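Local structure of salicylic acid-binding protein 2 (Nicotiana tabacum, 1XKL) at residues A105-D110 against F117-Y122; K22-L27 against H32-L37; L137-P142 against L146-F151; F155-L160 against E167-A172. The protein hydrolyses methyl salicylate to salicylic acid and methanol, releasing the active hormone that switches on systemic acquired resistance in plants. All coordinates share one frame; numbering follows the deposited sequence.

Contact 1: A105-D110 against F117-Y122; sequences AAFMPD and FVLEQY. With STH (2-amino-4H-1,3-benzoxathiin-4-ol), chain E.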
loop_
_atom_site.group_PDB
_atom_site.type_symbol
_atom_site.label_atom_id
_atom_site.label_comp_id
_atom_site.label_asym_id
_atom_site.label_seq_id
_atom_site.Cartn_x
_atom_site.Cartn_y
_atom_site.Cartn_z
ATOM N N ALA A 105 22.372 -6.048 -32.934
ATOM C CA ALA A 105 21.284 -5.085 -33.012
ATOM C C ALA A 105 21.508 -4.045 -31.916
ATOM O O ALA A 105 20.604 -3.708 -31.161
ATOM C CB ALA A 105 19.950 -5.785 -32.816
ATOM N N ALA A 106 22.738 -3.554 -31.855
ATOM C CA ALA A 106 23.162 -2.594 -30.863
ATOM C C ALA A 106 23.405 -1.194 -31.402
ATOM O O ALA A 106 23.238 -0.912 -32.600
ATOM C CB ALA A 106 24.443 -3.094 -30.209
ATOM N N PHE A 107 23.789 -0.314 -30.483
ATOM C CA PHE A 107 24.146 1.049 -30.826
ATOM C C PHE A 107 25.658 0.966 -30.873
ATOM O O PHE A 107 26.297 0.620 -29.881
ATOM C CB PHE A 107 23.711 2.031 -29.737
ATOM C CG PHE A 107 22.240 2.317 -29.734
ATOM C CD1 PHE A 107 21.481 2.089 -28.588
ATOM C CD2 PHE A 107 21.612 2.826 -30.871
ATOM C CE1 PHE A 107 20.120 2.363 -28.571
ATOM C CE2 PHE A 107 20.247 3.106 -30.866
ATOM C CZ PHE A 107 19.496 2.874 -29.712
HETATM N N MSE A 108 26.226 1.257 -32.034
HETATM C CA MSE A 108 27.667 1.204 -32.220
HETATM C C MSE A 108 28.201 2.614 -32.433
HETATM O O MSE A 108 27.922 3.237 -33.458
HETATM C CB MSE A 108 27.982 0.320 -33.432
HETATM C CG MSE A 108 29.455 0.095 -33.685
HETATM SE SE MSE A 108 29.689 -1.043 -35.207
HETATM C CE MSE A 108 28.883 0.124 -36.532
ATOM N N PRO A 109 28.981 3.129 -31.472
ATOM C CA PRO A 109 29.566 4.474 -31.527
ATOM C C PRO A 109 30.765 4.564 -32.458
ATOM O O PRO A 109 31.164 3.576 -33.071
ATOM C CB PRO A 109 30.006 4.737 -30.080
ATOM C CG PRO A 109 29.614 3.486 -29.299
ATOM C CD PRO A 109 29.497 2.398 -30.306
ATOM N N ASP A 110 31.326 5.769 -32.547
ATOM C CA ASP A 110 32.529 6.021 -33.328
ATOM C C ASP A 110 33.404 6.967 -32.515
ATOM O O ASP A 110 33.085 7.275 -31.361
ATOM C CB ASP A 110 32.212 6.584 -34.736
ATOM C CG ASP A 110 31.610 7.996 -34.729
ATOM O OD1 ASP A 110 31.170 8.419 -35.816
ATOM O OD2 ASP A 110 31.577 8.686 -33.694
ATOM N N PHE A 117 26.261 10.634 -30.584
ATOM C CA PHE A 117 25.911 10.611 -32.005
ATOM C C PHE A 117 24.890 9.551 -32.424
ATOM O O PHE A 117 23.808 9.896 -32.913
ATOM C CB PHE A 117 27.176 10.461 -32.858
ATOM C CG PHE A 117 26.932 10.565 -34.345
ATOM C CD1 PHE A 117 26.296 11.679 -34.888
ATOM C CD2 PHE A 117 27.364 9.560 -35.203
ATOM C CE1 PHE A 117 26.097 11.791 -36.264
ATOM C CE2 PHE A 117 27.170 9.661 -36.581
ATOM C CZ PHE A 117 26.536 10.780 -37.109
ATOM N N VAL A 118 25.207 8.266 -32.246
ATOM C CA VAL A 118 24.267 7.230 -32.673
ATOM C C VAL A 118 22.937 7.267 -31.936
ATOM O O VAL A 118 21.909 6.901 -32.502
ATOM C CB VAL A 118 24.880 5.799 -32.579
ATOM C CG1 VAL A 118 26.133 5.734 -33.431
ATOM C CG2 VAL A 118 25.189 5.419 -31.126
ATOM N N LEU A 119 22.946 7.723 -30.687
ATOM C CA LEU A 119 21.707 7.806 -29.924
ATOM C C LEU A 119 20.859 8.952 -30.462
ATOM O O LEU A 119 19.637 8.835 -30.566
ATOM C CB LEU A 119 22.014 8.005 -28.434
ATOM C CG LEU A 119 22.723 6.822 -27.758
ATOM C CD1 LEU A 119 22.838 7.063 -26.259
ATOM C CD2 LEU A 119 21.925 5.545 -28.021
ATOM N N GLU A 120 21.522 10.050 -30.824
ATOM C CA GLU A 120 20.842 11.225 -31.379
ATOM C C GLU A 120 20.261 10.883 -32.742
ATOM O O GLU A 120 19.127 11.241 -33.051
ATOM C CB GLU A 120 21.829 12.394 -31.500
ATOM C CG GLU A 120 22.152 13.049 -30.164
ATOM C CD GLU A 120 23.307 14.036 -30.241
ATOM O OE1 GLU A 120 23.449 14.846 -29.305
ATOM O OE2 GLU A 120 24.074 13.997 -31.226
ATOM N N GLN A 121 21.039 10.179 -33.557
ATOM C CA GLN A 121 20.562 9.793 -34.873
ATOM C C GLN A 121 19.368 8.857 -34.733
ATOM O O GLN A 121 18.330 9.066 -35.365
ATOM C CB GLN A 121 21.692 9.134 -35.665
ATOM C CG GLN A 121 22.784 10.117 -36.078
ATOM C CD GLN A 121 22.251 11.207 -36.998
ATOM O OE1 GLN A 121 21.752 10.923 -38.087
ATOM N NE2 GLN A 121 22.348 12.458 -36.559
ATOM N N TYR A 122 19.507 7.830 -33.894
ATOM C CA TYR A 122 18.415 6.879 -33.669
ATOM C C TYR A 122 17.103 7.621 -33.395
ATOM O O TYR A 122 16.085 7.355 -34.025
ATOM C CB TYR A 122 18.735 5.973 -32.475
ATOM C CG TYR A 122 17.562 5.126 -32.040
ATOM C CD1 TYR A 122 17.178 4.007 -32.773
ATOM C CD2 TYR A 122 16.791 5.486 -30.936
ATOM C CE1 TYR A 122 16.053 3.271 -32.424
ATOM C CE2 TYR A 122 15.663 4.761 -30.577
ATOM C CZ TYR A 122 15.296 3.655 -31.327
ATOM O OH TYR A 122 14.159 2.954 -30.998
HETATM C C8 STH E . 18.187 0.330 -25.745
HETATM O O8 STH E . 18.901 1.431 -25.388
HETATM C C1 STH E . 17.052 0.407 -26.711
HETATM C C2 STH E . 16.303 -0.825 -27.060
HETATM C C3 STH E . 15.219 -0.747 -27.982
HETATM C C4 STH E . 14.839 0.511 -28.545
HETATM C C5 STH E . 15.551 1.704 -28.209
HETATM C C6 STH E . 16.628 1.657 -27.299
HETATM C C7 STH E . 17.923 -2.226 -25.898
HETATM O O2 STH E . 16.659 -2.090 -26.526
HETATM N N7 STH E . 17.829 -3.261 -24.979
HETATM S S7 STH E . 18.552 -0.913 -25.203
#

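Contact 2: K22-L27 against H32-L37; sequences KLKPLL and HKVTAL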
loop_
_atom_site.group_PDB
_atom_site.type_symbol
_atom_site.label_atom_id
_atom_site.label_comp_id
_atom_site.label_asym_id
_atom_site.label_seq_id
_atom_site.Cartn_x
_atom_site.Cartn_y
_atom_site.Cartn_z
ATOM N N LYS A 22 19.418 -18.405 -22.656
ATOM C CA LYS A 22 19.297 -19.420 -23.709
ATOM C C LYS A 22 20.592 -19.553 -24.502
ATOM O O LYS A 22 20.929 -20.638 -24.978
ATOM C CB LYS A 22 18.157 -19.078 -24.669
ATOM C CG LYS A 22 16.772 -19.328 -24.123
ATOM C CD LYS A 22 15.725 -18.803 -25.080
ATOM C CE LYS A 22 14.345 -19.323 -24.730
ATOM N NZ LYS A 22 13.296 -18.662 -25.555
ATOM N N LEU A 23 21.316 -18.448 -24.656
ATOM C CA LEU A 23 22.571 -18.475 -25.405
ATOM C C LEU A 23 23.738 -19.055 -24.616
ATOM O O LEU A 23 24.521 -19.838 -25.151
ATOM C CB LEU A 23 22.956 -17.067 -25.876
ATOM C CG LEU A 23 24.221 -17.015 -26.740
ATOM C CD1 LEU A 23 23.956 -17.779 -28.036
ATOM C CD2 LEU A 23 24.610 -15.562 -27.062
ATOM N N LYS A 24 23.847 -18.671 -23.345
ATOM C CA LYS A 24 24.950 -19.115 -22.489
ATOM C C LYS A 24 25.284 -20.606 -22.552
ATOM O O LYS A 24 26.435 -20.968 -22.768
ATOM C CB LYS A 24 24.687 -18.697 -21.035
ATOM C CG LYS A 24 25.834 -18.982 -20.068
ATOM C CD LYS A 24 25.621 -18.237 -18.734
ATOM C CE LYS A 24 26.629 -18.655 -17.667
ATOM N NZ LYS A 24 28.038 -18.431 -18.084
ATOM N N PRO A 25 24.289 -21.486 -22.349
ATOM C CA PRO A 25 24.520 -22.936 -22.396
ATOM C C PRO A 25 25.108 -23.374 -23.740
ATOM O O PRO A 25 25.963 -24.258 -23.798
ATOM C CB PRO A 25 23.123 -23.524 -22.192
ATOM C CG PRO A 25 22.406 -22.470 -21.429
ATOM C CD PRO A 25 22.876 -21.192 -22.055
ATOM N N LEU A 26 24.638 -22.757 -24.819
ATOM C CA LEU A 26 25.115 -23.094 -26.162
ATOM C C LEU A 26 26.596 -22.839 -26.341
ATOM O O LEU A 26 27.310 -23.662 -26.906
ATOM C CB LEU A 26 24.334 -22.304 -27.207
ATOM C CG LEU A 26 23.038 -22.911 -27.731
ATOM C CD1 LEU A 26 22.429 -23.885 -26.742
ATOM C CD2 LEU A 26 22.092 -21.781 -28.086
ATOM N N LEU A 27 27.053 -21.683 -25.873
ATOM C CA LEU A 27 28.453 -21.328 -25.982
ATOM C C LEU A 27 29.310 -22.231 -25.102
ATOM O O LEU A 27 30.400 -22.645 -25.500
ATOM C CB LEU A 27 28.656 -19.862 -25.589
ATOM C CG LEU A 27 28.025 -18.826 -26.530
ATOM C CD1 LEU A 27 28.219 -17.429 -25.956
ATOM C CD2 LEU A 27 28.669 -18.930 -27.911
ATOM N N HIS A 32 33.378 -23.214 -24.573
ATOM C CA HIS A 32 33.807 -21.853 -24.300
ATOM C C HIS A 32 33.330 -21.369 -22.938
ATOM O O HIS A 32 32.353 -21.884 -22.391
ATOM C CB HIS A 32 33.282 -20.922 -25.393
ATOM C CG HIS A 32 33.811 -21.235 -26.759
ATOM N ND1 HIS A 32 35.129 -21.047 -27.108
ATOM C CD2 HIS A 32 33.196 -21.727 -27.861
ATOM C CE1 HIS A 32 35.306 -21.408 -28.366
ATOM N NE2 HIS A 32 34.148 -21.824 -28.846
ATOM N N LYS A 33 34.043 -20.389 -22.393
ATOM C CA LYS A 33 33.702 -19.787 -21.105
ATOM C C LYS A 33 32.795 -18.598 -21.408
ATOM O O LYS A 33 33.011 -17.882 -22.383
ATOM C CB LYS A 33 34.972 -19.317 -20.395
ATOM C CG LYS A 33 34.749 -18.499 -19.131
ATOM C CD LYS A 33 36.092 -18.094 -18.524
ATOM C CE LYS A 33 35.938 -17.171 -17.322
ATOM N NZ LYS A 33 35.161 -17.783 -16.207
ATOM N N VAL A 34 31.783 -18.393 -20.574
ATOM C CA VAL A 34 30.837 -17.308 -20.781
ATOM C C VAL A 34 30.561 -16.512 -19.512
ATOM O O VAL A 34 30.405 -17.083 -18.431
ATOM C CB VAL A 34 29.487 -17.857 -21.303
ATOM C CG1 VAL A 34 28.453 -16.738 -21.427
ATOM C CG2 VAL A 34 29.697 -18.541 -22.641
ATOM N N THR A 35 30.507 -15.190 -19.646
ATOM C CA THR A 35 30.195 -14.331 -18.511
ATOM C C THR A 35 29.034 -13.428 -18.920
ATOM O O THR A 35 29.198 -12.550 -19.764
ATOM C CB THR A 35 31.393 -13.438 -18.098
ATOM O OG1 THR A 35 32.502 -14.256 -17.703
ATOM C CG2 THR A 35 31.002 -12.543 -16.930
ATOM N N ALA A 36 27.854 -13.667 -18.354
ATOM C CA ALA A 36 26.684 -12.843 -18.647
ATOM C C ALA A 36 26.522 -11.946 -17.435
ATOM O O ALA A 36 25.698 -12.208 -16.562
ATOM C CB ALA A 36 25.445 -13.708 -18.826
ATOM N N LEU A 37 27.311 -10.884 -17.376
ATOM C CA LEU A 37 27.244 -10.004 -16.228
ATOM C C LEU A 37 26.032 -9.087 -16.193
ATOM O O LEU A 37 25.270 -8.969 -17.157
ATOM C CB LEU A 37 28.522 -9.168 -16.126
ATOM C CG LEU A 37 28.648 -7.967 -17.063
ATOM C CD1 LEU A 37 29.965 -7.256 -16.785
ATOM C CD2 LEU A 37 28.581 -8.421 -18.499
#

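Contact 3: L137-P142 against L146-F151; sequences LPYGSP and LTSMFF. With STH (2-amino-4H-1,3-benzoxathiin-4-ol), chain E.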
loop_
_atom_site.group_PDB
_atom_site.type_symbol
_atom_site.label_atom_id
_atom_site.label_comp_id
_atom_site.label_asym_id
_atom_site.label_seq_id
_atom_site.Cartn_x
_atom_site.Cartn_y
_atom_site.Cartn_z
ATOM N N LEU A 137 11.277 9.448 -17.243
ATOM C CA LEU A 137 11.161 10.316 -16.071
ATOM C C LEU A 137 12.478 11.010 -15.740
ATOM O O LEU A 137 13.554 10.433 -15.887
ATOM C CB LEU A 137 10.695 9.502 -14.860
ATOM C CG LEU A 137 9.390 8.712 -15.022
ATOM C CD1 LEU A 137 9.238 7.742 -13.865
ATOM C CD2 LEU A 137 8.203 9.665 -15.100
ATOM N N PRO A 138 12.409 12.276 -15.299
ATOM C CA PRO A 138 13.619 13.023 -14.952
ATOM C C PRO A 138 14.020 12.721 -13.519
ATOM O O PRO A 138 13.159 12.578 -12.654
ATOM C CB PRO A 138 13.180 14.470 -15.121
ATOM C CG PRO A 138 11.767 14.423 -14.626
ATOM C CD PRO A 138 11.229 13.164 -15.298
ATOM N N TYR A 139 15.316 12.603 -13.263
ATOM C CA TYR A 139 15.767 12.343 -11.909
ATOM C C TYR A 139 17.013 13.159 -11.610
ATOM O O TYR A 139 17.668 12.966 -10.589
ATOM C CB TYR A 139 16.033 10.844 -11.684
ATOM C CG TYR A 139 17.192 10.253 -12.455
ATOM C CD1 TYR A 139 17.016 9.727 -13.736
ATOM C CD2 TYR A 139 18.460 10.182 -11.882
ATOM C CE1 TYR A 139 18.082 9.134 -14.425
ATOM C CE2 TYR A 139 19.527 9.601 -12.553
ATOM C CZ TYR A 139 19.334 9.075 -13.823
ATOM O OH TYR A 139 20.401 8.487 -14.471
ATOM N N GLY A 140 17.324 14.086 -12.508
ATOM C CA GLY A 140 18.487 14.932 -12.321
ATOM C C GLY A 140 18.091 16.301 -11.795
ATOM O O GLY A 140 16.996 16.783 -12.080
ATOM N N SER A 141 18.973 16.937 -11.029
ATOM C CA SER A 141 18.669 18.253 -10.493
ATOM C C SER A 141 18.532 19.251 -11.642
ATOM O O SER A 141 19.010 19.007 -12.755
ATOM C CB SER A 141 19.762 18.704 -9.512
ATOM O OG SER A 141 21.040 18.735 -10.122
ATOM N N PRO A 142 17.875 20.392 -11.386
ATOM C CA PRO A 142 17.671 21.429 -12.403
ATOM C C PRO A 142 18.908 21.872 -13.193
ATOM O O PRO A 142 18.799 22.201 -14.378
ATOM C CB PRO A 142 17.037 22.572 -11.607
ATOM C CG PRO A 142 17.538 22.341 -10.203
ATOM C CD PRO A 142 17.388 20.849 -10.073
ATOM N N LEU A 146 19.008 14.742 -15.954
ATOM C CA LEU A 146 19.168 13.293 -16.075
ATOM C C LEU A 146 17.794 12.686 -16.325
ATOM O O LEU A 146 16.817 13.068 -15.684
ATOM C CB LEU A 146 19.780 12.703 -14.803
ATOM C CG LEU A 146 21.229 13.094 -14.491
ATOM C CD1 LEU A 146 21.602 12.578 -13.112
ATOM C CD2 LEU A 146 22.165 12.529 -15.548
ATOM N N THR A 147 17.721 11.746 -17.264
ATOM C CA THR A 147 16.457 11.110 -17.616
ATOM C C THR A 147 16.547 9.585 -17.541
ATOM O O THR A 147 17.537 8.999 -17.972
ATOM C CB THR A 147 16.033 11.510 -19.053
ATOM O OG1 THR A 147 15.888 12.932 -19.129
ATOM C CG2 THR A 147 14.715 10.850 -19.434
ATOM N N SER A 148 15.516 8.950 -16.991
ATOM C CA SER A 148 15.493 7.495 -16.891
ATOM C C SER A 148 14.546 6.944 -17.949
ATOM O O SER A 148 13.584 7.613 -18.337
ATOM C CB SER A 148 15.038 7.047 -15.490
ATOM O OG SER A 148 13.702 7.440 -15.221
HETATM N N MSE A 149 14.834 5.738 -18.428
HETATM C CA MSE A 149 14.012 5.087 -19.442
HETATM C C MSE A 149 13.543 3.737 -18.906
HETATM O O MSE A 149 14.353 2.943 -18.432
HETATM C CB MSE A 149 14.827 4.890 -20.727
HETATM C CG MSE A 149 14.081 4.196 -21.852
HETATM SE SE MSE A 149 15.167 4.026 -23.469
HETATM C CE MSE A 149 16.559 2.890 -22.745
ATOM N N PHE A 150 12.241 3.485 -18.970
ATOM C CA PHE A 150 11.691 2.229 -18.468
ATOM C C PHE A 150 10.687 1.649 -19.445
ATOM O O PHE A 150 9.574 2.159 -19.586
ATOM C CB PHE A 150 11.032 2.457 -17.101
ATOM C CG PHE A 150 10.515 1.199 -16.443
ATOM C CD1 PHE A 150 11.242 0.016 -16.497
ATOM C CD2 PHE A 150 9.316 1.213 -15.737
ATOM C CE1 PHE A 150 10.784 -1.139 -15.857
ATOM C CE2 PHE A 150 8.848 0.062 -15.090
ATOM C CZ PHE A 150 9.586 -1.112 -15.154
ATOM N N PHE A 151 11.089 0.585 -20.135
ATOM C CA PHE A 151 10.217 -0.063 -21.110
ATOM C C PHE A 151 8.905 -0.507 -20.467
ATOM O O PHE A 151 8.890 -0.993 -19.338
ATOM C CB PHE A 151 10.910 -1.285 -21.732
ATOM C CG PHE A 151 12.175 -0.961 -22.475
ATOM C CD1 PHE A 151 12.354 0.293 -23.058
ATOM C CD2 PHE A 151 13.173 -1.918 -22.626
ATOM C CE1 PHE A 151 13.508 0.586 -23.780
ATOM C CE2 PHE A 151 14.332 -1.636 -23.347
ATOM C CZ PHE A 151 14.500 -0.377 -23.927
HETATM C C8 STH E . 18.187 0.330 -25.745
HETATM O O8 STH E . 18.901 1.431 -25.388
HETATM C C1 STH E . 17.052 0.407 -26.711
HETATM C C2 STH E . 16.303 -0.825 -27.060
HETATM C C3 STH E . 15.219 -0.747 -27.982
HETATM C C4 STH E . 14.839 0.511 -28.545
HETATM C C5 STH E . 15.551 1.704 -28.209
HETATM C C6 STH E . 16.628 1.657 -27.299
HETATM C C7 STH E . 17.923 -2.226 -25.898
HETATM O O2 STH E . 16.659 -2.090 -26.526
HETATM N N7 STH E . 17.829 -3.261 -24.979
HETATM S S7 STH E . 18.552 -0.913 -25.203
HETATM O O HOH W 1 16.850 16.273 -14.631
#

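Contact 4: F155-L160 against E167-A172; sequences FLAHKL and EDLALA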
loop_
_atom_site.group_PDB
_atom_site.type_symbol
_atom_site.label_atom_id
_atom_site.label_comp_id
_atom_site.label_asym_id
_atom_site.label_seq_id
_atom_site.Cartn_x
_atom_site.Cartn_y
_atom_site.Cartn_z
ATOM N N PHE A 155 5.393 -1.909 -25.159
ATOM C CA PHE A 155 6.626 -1.688 -25.906
ATOM C C PHE A 155 7.412 -2.978 -26.049
ATOM O O PHE A 155 7.963 -3.265 -27.114
ATOM C CB PHE A 155 7.491 -0.631 -25.220
ATOM C CG PHE A 155 8.766 -0.310 -25.959
ATOM C CD1 PHE A 155 9.988 -0.812 -25.525
ATOM C CD2 PHE A 155 8.739 0.501 -27.094
ATOM C CE1 PHE A 155 11.170 -0.499 -26.200
ATOM C CE2 PHE A 155 9.913 0.819 -27.776
ATOM C CZ PHE A 155 11.130 0.316 -27.332
ATOM N N LEU A 156 7.471 -3.761 -24.976
ATOM C CA LEU A 156 8.199 -5.019 -25.033
ATOM C C LEU A 156 7.532 -6.004 -25.983
ATOM O O LEU A 156 8.190 -6.617 -26.820
ATOM C CB LEU A 156 8.287 -5.662 -23.645
ATOM C CG LEU A 156 9.140 -4.997 -22.577
ATOM C CD1 LEU A 156 8.929 -5.736 -21.261
ATOM C CD2 LEU A 156 10.622 -5.020 -22.987
ATOM N N ALA A 157 6.221 -6.150 -25.858
ATOM C CA ALA A 157 5.483 -7.104 -26.681
ATOM C C ALA A 157 5.371 -6.783 -28.167
ATOM O O ALA A 157 5.399 -7.690 -28.996
ATOM C CB ALA A 157 4.094 -7.303 -26.100
ATOM N N HIS A 158 5.243 -5.500 -28.496
ATOM C CA HIS A 158 5.076 -5.078 -29.880
ATOM C C HIS A 158 6.305 -4.510 -30.579
ATOM O O HIS A 158 6.335 -4.419 -31.807
ATOM C CB HIS A 158 3.936 -4.056 -29.968
ATOM C CG HIS A 158 2.584 -4.628 -29.677
ATOM N ND1 HIS A 158 1.960 -4.499 -28.450
ATOM C CD2 HIS A 158 1.730 -5.329 -30.458
ATOM C CE1 HIS A 158 0.782 -5.095 -28.494
ATOM N NE2 HIS A 158 0.618 -5.608 -29.702
ATOM N N LYS A 159 7.319 -4.124 -29.817
ATOM C CA LYS A 159 8.508 -3.553 -30.429
ATOM C C LYS A 159 9.783 -4.344 -30.182
ATOM O O LYS A 159 10.756 -4.210 -30.928
ATOM C CB LYS A 159 8.699 -2.116 -29.943
ATOM C CG LYS A 159 7.530 -1.193 -30.256
ATOM C CD LYS A 159 7.323 -1.032 -31.752
ATOM C CE LYS A 159 6.313 0.067 -32.054
ATOM N NZ LYS A 159 6.125 0.272 -33.515
ATOM N N LEU A 160 9.784 -5.181 -29.154
ATOM C CA LEU A 160 10.982 -5.940 -28.850
ATOM C C LEU A 160 10.846 -7.463 -28.938
ATOM O O LEU A 160 11.746 -8.143 -29.432
ATOM C CB LEU A 160 11.495 -5.543 -27.458
ATOM C CG LEU A 160 11.877 -4.077 -27.187
ATOM C CD1 LEU A 160 12.705 -3.998 -25.900
ATOM C CD2 LEU A 160 12.673 -3.520 -28.339
ATOM N N GLU A 167 6.333 -17.075 -23.247
ATOM C CA GLU A 167 7.096 -17.321 -22.033
ATOM C C GLU A 167 8.187 -16.253 -21.893
ATOM O O GLU A 167 8.386 -15.703 -20.814
ATOM C CB GLU A 167 7.736 -18.721 -22.065
ATOM C CG GLU A 167 6.764 -19.918 -22.070
ATOM C CD GLU A 167 5.910 -20.011 -23.338
ATOM O OE1 GLU A 167 6.427 -19.714 -24.440
ATOM O OE2 GLU A 167 4.719 -20.398 -23.232
ATOM N N ASP A 168 8.892 -15.942 -22.978
ATOM C CA ASP A 168 9.949 -14.941 -22.889
ATOM C C ASP A 168 9.422 -13.550 -22.582
ATOM O O ASP A 168 10.080 -12.772 -21.900
ATOM C CB ASP A 168 10.785 -14.934 -24.161
ATOM C CG ASP A 168 11.599 -16.200 -24.310
ATOM O OD1 ASP A 168 11.353 -16.954 -25.264
ATOM O OD2 ASP A 168 12.473 -16.442 -23.454
ATOM N N LEU A 169 8.233 -13.238 -23.080
ATOM C CA LEU A 169 7.626 -11.950 -22.809
ATOM C C LEU A 169 7.292 -11.901 -21.316
ATOM O O LEU A 169 7.560 -10.908 -20.633
ATOM C CB LEU A 169 6.356 -11.785 -23.642
ATOM C CG LEU A 169 5.461 -10.570 -23.373
ATOM C CD1 LEU A 169 6.227 -9.272 -23.643
ATOM C CD2 LEU A 169 4.226 -10.664 -24.260
ATOM N N ALA A 170 6.718 -12.991 -20.809
ATOM C CA ALA A 170 6.355 -13.068 -19.391
ATOM C C ALA A 170 7.605 -12.909 -18.531
ATOM O O ALA A 170 7.576 -12.265 -17.484
ATOM C CB ALA A 170 5.682 -14.394 -19.096
ATOM N N LEU A 171 8.704 -13.499 -18.985
ATOM C CA LEU A 171 9.961 -13.418 -18.267
ATOM C C LEU A 171 10.481 -11.982 -18.276
ATOM O O LEU A 171 10.799 -11.417 -17.220
ATOM C CB LEU A 171 10.976 -14.366 -18.908
ATOM C CG LEU A 171 12.388 -14.425 -18.322
ATOM C CD1 LEU A 171 12.349 -14.916 -16.889
ATOM C CD2 LEU A 171 13.245 -15.351 -19.183
ATOM N N ALA A 172 10.552 -11.374 -19.458
ATOM C CA ALA A 172 11.041 -9.998 -19.552
ATOM C C ALA A 172 10.197 -9.041 -18.716
ATOM O O ALA A 172 10.733 -8.181 -18.020
ATOM C CB ALA A 172 11.057 -9.536 -21.013
#

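Contact 1: A105-D110 against F117-Y122
Phe107 and Val118 carry most of this buried contact, where the loop leaving strand 98-104 of the alpha/beta-hydrolase fold runs past the first turns of helix 117-124. With CG beside the backbone N (chi1 -76°), the Phe107 side chain reaches the helix. Leu119 CD2 sits over the middle of its ring, 3.6 Å from the centroid, in a CH-pi contact. The far rim turns its edge to the face of Tyr122, a T-shaped pair with centroids of the Phe107 and Tyr122 rings 5.2 Å apart and planes at 75°. Val118 packs closer to the loop: CG2 lies 3.9 Å from Phe107 CB, while CG1 covers Met108 O, a buried carbonyl oxygen with no polar partner in the model. Met85 of helix 83-93 touches both Phe107 and Val118. Phe107 and Tyr122 also line the ligand pocket, and the Tyr122 hydroxyl is hydrogen-bonded to Gly212 O. Beside the ligand, Phe107 CE1 comes within 3.5 Å of STH O8, which lies near the plane of the phenylalanine ring.

Contact 2: K22-L27 against H32-L37
His32 opens the strand side of the contact: its backbone N donates to Leu27 O over 3.2 Å, at an N-H...O angle of 150°. The same carbonyl oxygen lies near the imidazole plane, at the ring edge, and His32 ND1 is hydrogen-bonded to Lys5 N. Two residues on, Val34 points at the helix and divides its methyls between two side chains. CG2 meets Leu27 CB at 3.4 Å, closer than usual for two carbons, whereas CG1 lies 3.7 Å from Lys24 CG. The lysine side chain leaves with CG anti to the backbone N (chi1 -174°), runs past Val34 in the opposite direction and bends at its last torsion, with NZ 2.7 Å from Val34 O; the ammonium group forms a salt bridge with Glu28. The axes of 23-27 and 33-36 run nearly antiparallel, at 163°; helix 23-29 leads into strand 33-36 as the second half of a beta-alpha-beta crossover from strand 6-10. Strand 33-36 is an edge strand of this chain's parallel sheet, next to 6-10, and helix 245-258 packs against both Leu23 and His32.

Contact 3: L137-P142 against L146-F151
Leu137 pairs with Ser148 through both backbone bonds of an antiparallel hydrogen-bonded pair. Ser148 N to Leu137 O is short and nearly straight, 2.7 Å at 173°, whereas the return bond from Leu137 N to Ser148 O is longer and more bent, at 142°. The Ser148 side chain rises on the same face of the sheet as Leu137, its OG 3.7 Å from Leu137 CB. Pro138 has no N-H to give and faces Thr147 in the non-hydrogen-bonded pair; its CA makes a C-H...O contact with Leu146 O. Strands 135-138 and 147-150 thus form a two-stranded beta hairpin, separate from the central parallel sheet of the hydrolase fold. Next, Tyr139 N donates to Leu146 O at 2.9 Å, from above the carbonyl plane. The tyrosine CG sits between the backbone N and the carbonyl carbon (chi1 67°), which swings the ring back over the second strand. Leu146 CB covers the ring face, 3.8 Å from the Tyr139 centroid, while Ser148 N lies at the ring edge and Tyr139 OH is hydrogen-bonded to Leu52 O. Gly140 adds a weak N-H bond to Leu146 O, and a water bridges the turn, donating to Gly140 O and accepting from Leu146 N at 3.0 Å. Further along the partner strand, CE of Met149, a selenomethionine here, lies 3.8 Å from STH O8.

Contact 4: F155-L160 against E167-A172
Leu169 meets Ala157 at the centre of this small apolar contact, both leucine methyls lying against one alanine methyl: Leu169 CD1 and CD2 are each 3.8 Å from Ala157 CB. CG of Leu169 stands anti to its backbone N (chi1 172°), which carries the fork across to the other helix. CD1 also approaches Leu156 CB, at 4.2 Å. One turn beyond Leu169, Ala172 CB lies a loose 4.4 Å from Leu156 CD1. No hydrogen bond joins the two segments, and the segment axes approach to 10.3 Å at closest, with directions at 130°. Outside this shell, a wider pi-type turn marks 156-160, Phe155 N is hydrogen-bonded to Asp133 OD2, and Tyr161 packs on Ala172. Asp168 forms a salt bridge with Lys22 and a hydrogen bond with Tyr21 OH of its own chain, while Ala170 and Leu171 touch Tyr21 of the second subunit. Helices 153-160 and 166-175 lie between core strands 98-104 and 202-207, consistent with the cap of alpha/beta hydrolases; Phe155 and Leu160 touch the bound ligand, and Lys159 belongs to the salicylate-binding site.

Contacts 1, 3 and 4 each contribute residues to the ligand pocket, while contact 2 packs a helix on the edge strand of the core sheet, on the opposite side of the chain's centre from contact 1, their centres about 26 Å apart. Phe107 of contact 1 places its side chain about 5 Å from that of the nucleophile Ser81 and about 7 Å from that of His238. Contacts 3 and 4 follow each other in the chain and touch directly: Phe151 CE2 packs on Leu160 CD1 at 3.8 Å, and both residues line the pocket. Contact 4 is also bound to contact 2 by the salt bridge Lys22 NZ to Asp168 OD1, 2.6 Å long, and both reach the second subunit.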